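Local coordinates for USP37 protein (Homo sapiens, PDB 3U12) that probably serves as a deubiquitinating thiol protease that cuts bonds to the C-terminal glycine of ubiquitin, and is represented here by its pleckstrin homology (PH) domain, at residues A[31-36]-A[65-70]; A[26-31]-A[54-59]. All blocks are in the same frame, centred on the assembly; numbering follows the deposited sequence. Where two conformers were deposited one is given.

In the fold
Contact 2 packs strand 25-30 against strand 51-58, whereas contact 1 sets the turn after strand 25-30 against strand 65-68, and the two differ in depth. Contact 2, between 26-31 and 54-59, is buried: isoleucines of strand 25-30 meet a valine and a tyrosine of strand 51-58, with a single water joining the two strands. Contact 1, between 31-36 and 65-70, lies at the surface, where a glutamine amide reaches an arginine and a backbone carbonyl. The centres are about 6 Å apart. Segments 26-31 and 31-36 share residue 31, and strands 51-58 and 65-68 pair through their backbones. Phe-67 of contact 1 also packs on Ile-28 and Val-56, so its ring links the polar surface cluster to the apolar interior.

Contact 1: residues A[31-36]-A[65-70]; sequences MQTGIT and RIFQLS. With SO4 (sulfate ion), chain D.
The side-chain amide of Gln-32 meets three residues of 65-70 at once, showing how one flat polar group can bridge a loop and a strand. Its OE1 accepts a hydrogen bond from Arg-65 NH1 at 2.8 Å. This bond is bent to 149° at the hydrogen, and the donor is tilted out of the carbonyl plane. At the other end of the amide, Gln-32 NE2 turns to the strand backbone and gives a weak bond to Ile-66 O at 3.3 Å. While making that bond, Gln-32 NE2 lies over one face of the Phe-67 ring, 3.3 Å from Phe-67 CE1, with the amide and ring planes turned 65° to each other.

Gln-32 reaches this far because its chain runs extended beyond CG. Arg-65 slides past it in the opposite direction, bent at chi2 (-139°), which brings one face of the guanidinium over Gln-32 O, off-centre. Thr-33 CG2 packs 3.9 Å from Arg-65 CD and lies at the edge of the Phe-67 ring, near its plane, 4.1 Å from Phe-67 CZ.

Behind this first shell, Thr-33 and Gly-34 both face Ser-30 in a classic beta bulge. Thr-33 OG1 bonds to Ser-30 OG and to Gly-34 O. Farther along the strand, Gln-68 NE2 bonds to Ser-70 O at 2.8 Å and to a sulfate ion, probably from the crystallisation liquor.

The polar cluster thus lies over an apolar layer. Phe-67 continues inward to Ile-28 of strand 25-30, Val-56 of strand 51-58 and Leu-92 of strand 85-92, while the backbone of strand 65-68 pairs with strand 51-58; the turn carrying Gln-32 joins strand 25-30 to the short strand 34-35.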
HETATM    1  N   MSE A  31      -9.255  -7.883  -8.220  1.00 22.44           N
HETATM    2  CA  MSE A  31      -9.538  -8.796  -9.318  1.00 24.27           C
HETATM    3  C   MSE A  31      -8.304  -9.702  -9.563  1.00 27.48           C
HETATM    4  O   MSE A  31      -8.471 -10.911  -9.764  1.00 26.97           O
HETATM    5  CB  MSE A  31      -9.847  -7.975 -10.586  1.00 27.32           C
HETATM    6  CG  MSE A  31     -11.246  -7.391 -10.607  1.00 36.43           C
HETATM    7 SE   MSE A  31     -12.585  -8.802 -10.814  1.00 48.26          SE
HETATM    8  CE  MSE A  31     -12.601  -8.974 -12.788  1.00 46.11           C
ATOM      9  N   GLN A  32      -7.060  -9.121  -9.521  1.00 24.48           N
ATOM     10  CA  GLN A  32      -5.847  -9.909  -9.794  1.00 24.80           C
ATOM     11  C   GLN A  32      -5.431 -10.804  -8.615  1.00 27.56           C
ATOM     12  O   GLN A  32      -4.696 -11.766  -8.826  1.00 26.69           O
ATOM     13  CB  GLN A  32      -4.668  -9.028 -10.275  1.00 24.74           C
ATOM     14  CG  GLN A  32      -3.980  -8.162  -9.199  1.00 29.33           C
ATOM     15  CD  GLN A  32      -2.650  -7.585  -9.666  1.00 36.80           C
ATOM     16  OE1 GLN A  32      -1.922  -8.180 -10.470  1.00 33.19           O
ATOM     17  NE2 GLN A  32      -2.303  -6.406  -9.176  1.00 28.31           N
ATOM     18  N   THR A  33      -5.863 -10.492  -7.383  1.00 22.77           N
ATOM     19  CA  THR A  33      -5.480 -11.361  -6.256  1.00 22.03           C
ATOM     20  C   THR A  33      -6.651 -12.182  -5.621  1.00 26.51           C
ATOM     21  O   THR A  33      -6.401 -13.081  -4.816  1.00 26.55           O
ATOM     22  CB  THR A  33      -4.821 -10.540  -5.147  1.00 25.05           C
ATOM     23  OG1 THR A  33      -5.811  -9.717  -4.540  1.00 21.29           O
ATOM     24  CG2 THR A  33      -3.631  -9.676  -5.636  1.00 19.84           C
ATOM     25  N   GLY A  34      -7.894 -11.786  -5.876  1.00 23.17           N
ATOM     26  CA  GLY A  34      -9.030 -12.337  -5.144  1.00 25.03           C
ATOM     27  C   GLY A  34      -8.976 -11.683  -3.762  1.00 27.56           C
ATOM     28  O   GLY A  34      -8.385 -10.600  -3.611  1.00 23.37           O
ATOM     29  N   ILE A  35      -9.562 -12.305  -2.740  1.00 28.25           N
ATOM     30  CA  ILE A  35      -9.477 -11.763  -1.373  1.00 28.90           C
ATOM     31  C   ILE A  35      -8.444 -12.610  -0.641  1.00 32.54           C
ATOM     32  O   ILE A  35      -8.700 -13.782  -0.366  1.00 34.67           O
ATOM     33  CB  ILE A  35     -10.861 -11.710  -0.636  1.00 34.65           C
ATOM     34  CG1 ILE A  35     -11.836 -10.781  -1.385  1.00 34.92           C
ATOM     35  CG2 ILE A  35     -10.668 -11.245   0.835  1.00 36.41           C
ATOM     36  CD1 ILE A  35     -13.293 -10.791  -0.929  1.00 42.98           C
ATOM     37  N   THR A  36      -7.278 -12.040  -0.361  1.00 27.05           N
ATOM     38  CA  THR A  36      -6.193 -12.793   0.277  1.00 26.83           C
ATOM     39  C   THR A  36      -6.356 -12.871   1.792  1.00 33.03           C
ATOM     40  O   THR A  36      -7.138 -12.118   2.364  1.00 34.09           O
ATOM     41  CB  THR A  36      -4.830 -12.155  -0.063  1.00 29.71           C
ATOM     42  OG1 THR A  36      -4.664 -10.940   0.686  1.00 29.53           O
ATOM     43  CG2 THR A  36      -4.643 -11.895  -1.553  1.00 24.72           C
ATOM     44  N   ARG A  65       3.324  -8.624  -7.109  1.00 16.29           N
ATOM     45  CA  ARG A  65       2.278  -7.996  -7.914  1.00 16.14           C
ATOM     46  C   ARG A  65       2.413  -6.501  -7.813  1.00 19.10           C
ATOM     47  O   ARG A  65       2.830  -5.966  -6.758  1.00 19.68           O
ATOM     48  CB  ARG A  65       0.870  -8.445  -7.485  1.00 17.66           C
ATOM     49  CG  ARG A  65       0.663  -9.945  -7.654  1.00 36.69           C
ATOM     50  CD  ARG A  65      -0.702 -10.309  -8.196  1.00 54.47           C
ATOM     51  NE  ARG A  65      -0.667 -11.602  -8.883  1.00 64.98           N
ATOM     52  CZ  ARG A  65      -0.770 -11.772 -10.202  1.00 75.02           C
ATOM     53  NH1 ARG A  65      -0.948 -10.726 -11.004  1.00 49.81           N
ATOM     54  NH2 ARG A  65      -0.725 -12.989 -10.726  1.00 64.85           N
ATOM     55  N   ILE A  66       2.058  -5.806  -8.890  0.50 15.46           N
ATOM     56  CA  ILE A  66       2.160  -4.357  -8.956  0.50 15.27           C
ATOM     57  C   ILE A  66       0.797  -3.703  -9.222  0.50 19.16           C
ATOM     58  O   ILE A  66       0.009  -4.187 -10.031  0.50 19.52           O
ATOM     59  CB  ILE A  66       3.253  -3.938  -9.968  0.50 18.13           C
ATOM     60  CG1 ILE A  66       3.370  -2.414 -10.077  0.50 17.17           C
ATOM     61  CG2 ILE A  66       3.080  -4.578 -11.352  0.50 20.75           C
ATOM     62  CD1 ILE A  66       4.643  -1.985 -10.531  0.50 15.85           C
ATOM     63  N   PHE A  67       0.560  -2.563  -8.547  1.00 15.36           N
ATOM     64  CA  PHE A  67      -0.673  -1.803  -8.617  1.00 15.47           C
ATOM     65  C   PHE A  67      -0.274  -0.397  -8.979  1.00 19.26           C
ATOM     66  O   PHE A  67       0.559   0.212  -8.286  1.00 18.15           O
ATOM     67  CB  PHE A  67      -1.340  -1.835  -7.226  1.00 15.88           C
ATOM     68  CG  PHE A  67      -1.768  -3.219  -6.791  1.00 17.35           C
ATOM     69  CD1 PHE A  67      -3.089  -3.632  -6.932  1.00 20.86           C
ATOM     70  CD2 PHE A  67      -0.857  -4.100  -6.203  1.00 18.23           C
ATOM     71  CE1 PHE A  67      -3.493  -4.904  -6.503  1.00 22.63           C
ATOM     72  CE2 PHE A  67      -1.258  -5.379  -5.798  1.00 20.56           C
ATOM     73  CZ  PHE A  67      -2.576  -5.760  -5.930  1.00 20.41           C
ATOM     74  N   GLN A  68      -0.852   0.126 -10.053  1.00 17.74           N
ATOM     75  CA  GLN A  68      -0.625   1.512 -10.477  1.00 18.41           C
ATOM     76  C   GLN A  68      -1.205   2.479  -9.449  1.00 21.10           C
ATOM     77  O   GLN A  68      -2.286   2.223  -8.926  1.00 20.00           O
ATOM     78  CB  GLN A  68      -1.244   1.790 -11.855  1.00 21.11           C
ATOM     79  CG  GLN A  68      -0.881   3.203 -12.346  1.00 27.87           C
ATOM     80  CD  GLN A  68      -1.236   3.459 -13.780  1.00 43.51           C
ATOM     81  OE1 GLN A  68      -1.046   2.607 -14.650  1.00 37.04           O
ATOM     82  NE2 GLN A  68      -1.734   4.658 -14.055  1.00 37.32           N
ATOM     83  N   LEU A  69      -0.476   3.586  -9.163  1.00 17.74           N
ATOM     84  CA  LEU A  69      -0.909   4.631  -8.236  1.00 17.75           C
ATOM     85  C   LEU A  69      -1.246   5.916  -8.958  1.00 21.27           C
ATOM     86  O   LEU A  69      -2.257   6.516  -8.630  1.00 20.47           O
ATOM     87  CB  LEU A  69       0.133   4.904  -7.138  1.00 17.15           C
ATOM     88  CG  LEU A  69       0.427   3.725  -6.213  1.00 20.22           C
ATOM     89  CD1 LEU A  69       1.528   4.110  -5.222  1.00 19.11           C
ATOM     90  CD2 LEU A  69      -0.837   3.263  -5.463  1.00 17.85           C
ATOM     91  N   SER A  70      -0.417   6.341  -9.937  1.00 20.26           N
ATOM     92  CA  SER A  70      -0.650   7.587 -10.706  1.00 22.51           C
ATOM     93  C   SER A  70      -2.003   7.526 -11.408  1.00 26.79           C
ATOM     94  O   SER A  70      -2.296   6.524 -12.090  1.00 25.19           O
ATOM     95  CB  SER A  70       0.448   7.791 -11.745  1.00 25.56           C
ATOM     96  OG  SER A  70       1.686   8.054 -11.112  1.00 31.89           O
TER
HETATM   97  S   SO4 D1003      -2.382   6.296 -17.070  1.00 94.63           S
HETATM   98  O1  SO4 D1003      -3.114   7.332 -17.813  1.00 99.21           O
HETATM   99  O2  SO4 D1003      -1.783   5.333 -18.006  1.00 99.17           O
HETATM  100  O3  SO4 D1003      -1.314   6.935 -16.277  1.00100.45           O
HETATM  101  O4  SO4 D1003      -3.322   5.599 -16.178  1.00 99.63           O

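Contact 2: residues A[26-31]-A[54-59]; sequences IRIRSM and LVVHYN
Ile-26 opens the contact by leaning its CG2 branch toward the Tyr-58 ring, 4.0 Å from CE1, and toward Val-56 CG1 at 4.2 Å. That methyl lies opposite the backbone N about the CA-CB bond, while CG1 stands beside the N (chi1 -69°) and carries CD1 toward the backbone of His-57. The carbonyl of Ile-26 is bridged across the gap: a water donates to its O at 2.9 Å and lies 2.6 Å from Tyr-58 OH, so the phenol is linked to the first strand through solvent.

Two residues on, Ile-28 approaches Val-56 tip to tip, its CD1 3.8 Å from Val-56 CG1. Ile-28 CD1 also comes within 3.5 Å of Tyr-58 OH, so the phenolic oxygen has a hydrocarbon neighbour as well as the water. Lys-39 makes a cation-pi contact with the tyrosine.

Segments 26-30 and 54-58 run at 126° to each other, N to C, their axes 9.6 Å apart at closest approach. Strand 39-48 pairs with both strands, while Phe-43 touches Ile-26 and Leu-98 packs on Ile-28. Such packing across a strongly bent antiparallel sheet is characteristic of the PH-domain beta barrel: Ile-26, Ile-28 and Val-56 belong to its interior, Tyr-58 to the margin.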
ATOM      1  N   ILE A  26      -0.145  -8.031   5.369  1.00 20.64           N
ATOM      2  CA  ILE A  26      -0.839  -7.464   4.215  1.00 19.36           C
ATOM      3  C   ILE A  26      -2.059  -8.306   3.803  1.00 24.54           C
ATOM      4  O   ILE A  26      -1.968  -9.524   3.726  1.00 22.71           O
ATOM      5  CB  ILE A  26       0.153  -7.291   3.024  1.00 19.82           C
ATOM      6  CG1 ILE A  26       1.192  -6.166   3.328  1.00 18.61           C
ATOM      7  CG2 ILE A  26      -0.589  -7.013   1.672  1.00 17.32           C
ATOM      8  CD1 ILE A  26       2.395  -6.118   2.328  1.00 19.97           C
ATOM      9  N   ARG A  27      -3.187  -7.628   3.510  1.00 22.31           N
ATOM     10  CA  ARG A  27      -4.415  -8.249   3.028  1.00 23.38           C
ATOM     11  C   ARG A  27      -4.861  -7.426   1.826  1.00 23.63           C
ATOM     12  O   ARG A  27      -4.855  -6.201   1.891  1.00 21.26           O
ATOM     13  CB  ARG A  27      -5.503  -8.212   4.117  1.00 29.16           C
ATOM     14  CG  ARG A  27      -6.294  -9.492   4.233  1.00 51.75           C
ATOM     15  CD  ARG A  27      -7.646  -9.257   4.878  1.00 64.42           C
ATOM     16  NE  ARG A  27      -8.637  -8.830   3.889  1.00 76.26           N
ATOM     17  CZ  ARG A  27      -9.329  -7.696   3.953  1.00 89.05           C
ATOM     18  NH1 ARG A  27      -9.168  -6.868   4.980  1.00 78.10           N
ATOM     19  NH2 ARG A  27     -10.199  -7.389   3.000  1.00 71.48           N
ATOM     20  N   ILE A  28      -5.211  -8.087   0.720  1.00 20.62           N
ATOM     21  CA  ILE A  28      -5.638  -7.378  -0.484  1.00 19.36           C
ATOM     22  C   ILE A  28      -6.973  -7.936  -0.996  1.00 24.78           C
ATOM     23  O   ILE A  28      -7.229  -9.138  -0.898  1.00 25.53           O
ATOM     24  CB  ILE A  28      -4.513  -7.459  -1.582  1.00 19.85           C
ATOM     25  CG1 ILE A  28      -3.204  -6.738  -1.103  1.00 19.38           C
ATOM     26  CG2 ILE A  28      -4.967  -6.867  -2.937  1.00 17.22           C
ATOM     27  CD1 ILE A  28      -2.033  -7.075  -1.911  1.00 31.23           C
ATOM     28  N   ARG A  29      -7.811  -7.056  -1.545  0.50 21.49           N
ATOM     29  CA  ARG A  29      -9.067  -7.411  -2.190  0.50 23.97           C
ATOM     30  C   ARG A  29      -8.969  -6.781  -3.593  0.50 26.57           C
ATOM     31  O   ARG A  29      -8.976  -5.554  -3.722  0.50 25.89           O
ATOM     32  CB  ARG A  29     -10.275  -6.903  -1.377  0.50 27.18           C
ATOM     33  CG  ARG A  29     -11.630  -7.054  -2.072  0.50 43.11           C
ATOM     34  CD  ARG A  29     -12.822  -6.784  -1.150  0.50 57.15           C
ATOM     35  NE  ARG A  29     -12.734  -5.504  -0.434  0.50 62.89           N
ATOM     36  CZ  ARG A  29     -13.128  -4.331  -0.925  0.50 73.70           C
ATOM     37  NH1 ARG A  29     -13.637  -4.251  -2.149  0.50 60.21           N
ATOM     38  NH2 ARG A  29     -13.010  -3.228  -0.198  0.50 57.74           N
ATOM     39  N   SER A  30      -8.771  -7.621  -4.622  1.00 21.26           N
ATOM     40  CA  SER A  30      -8.646  -7.166  -6.013  1.00 19.71           C
ATOM     41  C   SER A  30      -8.981  -8.267  -6.975  1.00 23.37           C
ATOM     42  O   SER A  30      -8.998  -9.444  -6.613  1.00 23.72           O
ATOM     43  CB  SER A  30      -7.235  -6.622  -6.301  1.00 19.38           C
ATOM     44  OG  SER A  30      -6.294  -7.679  -6.338  1.00 23.20           O
HETATM   45  N   MSE A  31      -9.255  -7.883  -8.220  1.00 22.44           N
HETATM   46  CA  MSE A  31      -9.538  -8.796  -9.318  1.00 24.27           C
HETATM   47  C   MSE A  31      -8.304  -9.702  -9.563  1.00 27.48           C
HETATM   48  O   MSE A  31      -8.471 -10.911  -9.764  1.00 26.97           O
HETATM   49  CB  MSE A  31      -9.847  -7.975 -10.586  1.00 27.32           C
HETATM   50  CG  MSE A  31     -11.246  -7.391 -10.607  1.00 36.43           C
HETATM   51 SE   MSE A  31     -12.585  -8.802 -10.814  1.00 48.26          SE
HETATM   52  CE  MSE A  31     -12.601  -8.974 -12.788  1.00 46.11           C
ATOM     53  N   LEU A  54       2.969   0.682  -7.026  0.50 14.84           N
ATOM     54  CA  LEU A  54       3.232   0.054  -5.737  0.50 14.67           C
ATOM     55  C   LEU A  54       3.449  -1.453  -5.917  0.50 15.18           C
ATOM     56  O   LEU A  54       2.602  -2.131  -6.495  0.50 14.43           O
ATOM     57  CB  LEU A  54       2.028   0.322  -4.799  0.50 15.30           C
ATOM     58  CG  LEU A  54       2.121  -0.176  -3.346  0.50 21.31           C
ATOM     59  CD1 LEU A  54       3.172   0.596  -2.559  0.50 21.35           C
ATOM     60  CD2 LEU A  54       0.802   0.022  -2.633  0.50 25.20           C
ATOM     61  N   VAL A  55       4.570  -1.971  -5.393  1.00 11.94           N
ATOM     62  CA  VAL A  55       4.896  -3.388  -5.461  1.00 12.51           C
ATOM     63  C   VAL A  55       4.588  -4.019  -4.113  1.00 16.24           C
ATOM     64  O   VAL A  55       5.019  -3.513  -3.070  1.00 14.21           O
ATOM     65  CB  VAL A  55       6.359  -3.672  -5.866  1.00 16.81           C
ATOM     66  CG1 VAL A  55       6.588  -5.177  -6.045  1.00 16.86           C
ATOM     67  CG2 VAL A  55       6.712  -2.948  -7.149  1.00 17.88           C
ATOM     68  N   VAL A  56       3.890  -5.157  -4.149  1.00 15.21           N
ATOM     69  CA  VAL A  56       3.575  -5.949  -2.964  1.00 15.70           C
ATOM     70  C   VAL A  56       4.498  -7.172  -2.977  1.00 20.02           C
ATOM     71  O   VAL A  56       4.376  -8.032  -3.848  1.00 18.63           O
ATOM     72  CB  VAL A  56       2.076  -6.354  -2.922  1.00 19.04           C
ATOM     73  CG1 VAL A  56       1.785  -7.278  -1.730  1.00 19.55           C
ATOM     74  CG2 VAL A  56       1.171  -5.117  -2.896  1.00 17.68           C
ATOM     75  N   HIS A  57       5.426  -7.235  -2.026  1.00 18.96           N
ATOM     76  CA  HIS A  57       6.342  -8.381  -1.886  1.00 20.75           C
ATOM     77  C   HIS A  57       5.904  -9.135  -0.636  1.00 25.16           C
ATOM     78  O   HIS A  57       5.611  -8.513   0.398  1.00 25.64           O
ATOM     79  CB  HIS A  57       7.782  -7.914  -1.610  1.00 21.82           C
ATOM     80  CG  HIS A  57       8.493  -7.235  -2.735  1.00 24.41           C
ATOM     81  ND1 HIS A  57       8.534  -5.858  -2.825  1.00 25.15           N
ATOM     82  CD2 HIS A  57       9.347  -7.756  -3.648  1.00 27.14           C
ATOM     83  CE1 HIS A  57       9.354  -5.585  -3.825  1.00 25.72           C
ATOM     84  NE2 HIS A  57       9.859  -6.707  -4.365  1.00 26.78           N
ATOM     85  N   TYR A  58       5.892 -10.455  -0.707  1.00 18.86           N
ATOM     86  CA  TYR A  58       5.573 -11.279   0.449  1.00 20.48           C
ATOM     87  C   TYR A  58       6.831 -11.959   0.925  1.00 28.50           C
ATOM     88  O   TYR A  58       7.690 -12.301   0.109  1.00 27.41           O
ATOM     89  CB  TYR A  58       4.501 -12.323   0.121  1.00 22.73           C
ATOM     90  CG  TYR A  58       3.151 -11.716  -0.190  1.00 23.82           C
ATOM     91  CD1 TYR A  58       2.469 -10.956   0.760  1.00 24.01           C
ATOM     92  CD2 TYR A  58       2.520 -11.957  -1.409  1.00 25.08           C
ATOM     93  CE1 TYR A  58       1.228 -10.394   0.478  1.00 23.96           C
ATOM     94  CE2 TYR A  58       1.273 -11.407  -1.698  1.00 25.41           C
ATOM     95  CZ  TYR A  58       0.617 -10.655  -0.737  1.00 30.53           C
ATOM     96  OH  TYR A  58      -0.601 -10.098  -1.026  1.00 32.16           O
ATOM     97  N   ASN A  59       6.952 -12.136   2.254  1.00 29.34           N
ATOM     98  CA  ASN A  59       8.077 -12.842   2.869  1.00 32.32           C
ATOM     99  C   ASN A  59       8.193 -14.267   2.330  1.00 36.87           C
ATOM    100  O   ASN A  59       9.308 -14.699   2.094  1.00 38.21           O
ATOM    101  CB  ASN A  59       7.943 -12.892   4.396  1.00 34.81           C
ATOM    102  CG  ASN A  59       8.253 -11.605   5.103  1.00 55.26           C
ATOM    103  OD1 ASN A  59       8.290 -10.516   4.519  1.00 45.19           O
ATOM    104  ND2 ASN A  59       8.468 -11.708   6.397  1.00 57.48           N
TER
HETATM  105  O   HOH W   1      -2.126 -10.566   1.074  1.00 25.40           O